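Local coordinates for SH3 domain-containing protein (Dictyostelium discoideum, PDB 4NQI) that remodels membranes through its inverse BAR domain, contributing to osmoregulation, phagocytosis and cytokinesis, and probably binds phosphatidylinositol lipids, at residues K80-A84 with K212-N216. Numbering follows the deposited sequence.
Sequences KLADA and KFSTN
Take two α-helical turns, 80-84 and 212-216, running antiparallel at 172° with their axes 10.1 Å apart at closest approach. Set the register by placing the CA atoms of L81 and N216 6.3 Å apart and those of A84 and K212 6.4 Å apart. Within the turns, A84 N donates a hydrogen bond to K80 O (3.2 Å) and N216 N donates one to K212 O (3.3 Å).

The apolar contacts centre on A84. Its methyl group points toward helix 212-216: A84 CB lies 4.4 Å from F213 CE1, at the ring edge, and 4.2 Å from K212 CD, the aliphatic part of that lysine.

Among the polar side chains, N216 (chi1 m) reaches into the interface, its end lying against L81 and A84. K80, extended until chi4 turns to m, arches over the partly exposed flank, where NZ comes 3.2 Å from T215 CG2, a van der Waals approach to the methyl.

Near-antiparallel pairing of the long helices 72-140 and 152-224 is characteristic of the I-BAR (IMD) helical bundle. L81 also meets L63 of helix 15-64, while F195 and L199 of the second subunit pack on L81 and F213 respectively, tying the helix pair into the dimer.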
loop_
_atom_site.group_PDB
_atom_site.type_symbol
_atom_site.label_atom_id
_atom_site.label_comp_id
_atom_site.label_asym_id
_atom_site.label_seq_id
_atom_site.Cartn_x
_atom_site.Cartn_y
_atom_site.Cartn_z
ATOM N N LYS B 80 14.150 -2.646 -15.519
ATOM C CA LYS B 80 14.199 -3.266 -14.205
ATOM C C LYS B 80 13.243 -2.563 -13.240
ATOM O O LYS B 80 12.600 -3.209 -12.408
ATOM C CB LYS B 80 15.632 -3.227 -13.676
ATOM C CG LYS B 80 15.883 -4.138 -12.495
ATOM C CD LYS B 80 17.361 -4.189 -12.147
ATOM C CE LYS B 80 17.560 -4.867 -10.808
ATOM N NZ LYS B 80 16.650 -4.267 -9.796
ATOM N N LEU B 81 13.146 -1.242 -13.364
ATOM C CA LEU B 81 12.213 -0.460 -12.558
ATOM C C LEU B 81 10.774 -0.808 -12.932
ATOM O O LEU B 81 9.920 -0.973 -12.058
ATOM C CB LEU B 81 12.468 1.041 -12.744
ATOM C CG LEU B 81 11.504 2.009 -12.051
ATOM C CD1 LEU B 81 11.504 1.775 -10.557
ATOM C CD2 LEU B 81 11.860 3.458 -12.353
ATOM N N ALA B 82 10.520 -0.933 -14.234
ATOM C CA ALA B 82 9.197 -1.292 -14.739
ATOM C C ALA B 82 8.738 -2.655 -14.222
ATOM O O ALA B 82 7.599 -2.801 -13.767
ATOM C CB ALA B 82 9.186 -1.271 -16.263
ATOM N N ASP B 83 9.621 -3.649 -14.305
ATOM C CA ASP B 83 9.306 -5.002 -13.846
ATOM C C ASP B 83 8.993 -5.045 -12.351
ATOM O O ASP B 83 8.111 -5.785 -11.912
ATOM C CB ASP B 83 10.459 -5.960 -14.158
ATOM C CG ASP B 83 10.570 -6.283 -15.637
ATOM O OD1 ASP B 83 9.631 -5.956 -16.393
ATOM O OD2 ASP B 83 11.595 -6.875 -16.039
ATOM N N ALA B 84 9.726 -4.252 -11.575
ATOM C CA ALA B 84 9.542 -4.212 -10.127
ATOM C C ALA B 84 8.174 -3.636 -9.768
ATOM O O ALA B 84 7.440 -4.215 -8.965
ATOM C CB ALA B 84 10.651 -3.404 -9.476
ATOM N N LYS B 212 12.529 -5.341 -3.118
ATOM C CA LYS B 212 12.634 -4.972 -4.529
ATOM C C LYS B 212 13.187 -3.565 -4.753
ATOM O O LYS B 212 14.154 -3.388 -5.493
ATOM C CB LYS B 212 11.282 -5.122 -5.235
ATOM C CG LYS B 212 10.925 -6.553 -5.610
ATOM C CD LYS B 212 9.964 -6.592 -6.796
ATOM C CE LYS B 212 9.595 -8.026 -7.166
ATOM N NZ LYS B 212 10.769 -8.832 -7.609
ATOM N N PHE B 213 12.569 -2.571 -4.119
ATOM C CA PHE B 213 12.935 -1.170 -4.338
ATOM C C PHE B 213 14.360 -0.827 -3.893
ATOM O O PHE B 213 14.954 0.127 -4.392
ATOM C CB PHE B 213 11.910 -0.229 -3.688
ATOM C CG PHE B 213 10.654 -0.045 -4.500
ATOM C CD1 PHE B 213 10.539 -0.612 -5.764
ATOM C CD2 PHE B 213 9.593 0.705 -4.010
ATOM C CE1 PHE B 213 9.391 -0.440 -6.519
ATOM C CE2 PHE B 213 8.440 0.879 -4.761
ATOM C CZ PHE B 213 8.340 0.305 -6.016
ATOM N N SER B 214 14.907 -1.609 -2.966
ATOM C CA SER B 214 16.296 -1.430 -2.544
ATOM C C SER B 214 17.263 -1.813 -3.661
ATOM O O SER B 214 18.288 -1.157 -3.856
ATOM C CB SER B 214 16.593 -2.249 -1.288
ATOM O OG SER B 214 15.880 -1.748 -0.174
ATOM N N THR B 215 16.933 -2.878 -4.388
ATOM C CA THR B 215 17.744 -3.315 -5.522
ATOM C C THR B 215 17.745 -2.262 -6.639
ATOM O O THR B 215 18.785 -2.002 -7.251
ATOM C CB THR B 215 17.264 -4.673 -6.072
ATOM O OG1 THR B 215 17.184 -5.624 -5.001
ATOM C CG2 THR B 215 18.223 -5.194 -7.125
ATOM N N ASN B 216 16.583 -1.662 -6.900
ATOM C CA ASN B 216 16.477 -0.594 -7.892
ATOM C C ASN B 216 17.285 0.633 -7.477
ATOM O O ASN B 216 18.013 1.205 -8.287
ATOM C CB ASN B 216 15.016 -0.195 -8.110
ATOM C CG ASN B 216 14.161 -1.345 -8.602
ATOM O OD1 ASN B 216 13.316 -1.860 -7.870
ATOM N ND2 ASN B 216 14.365 -1.742 -9.855
#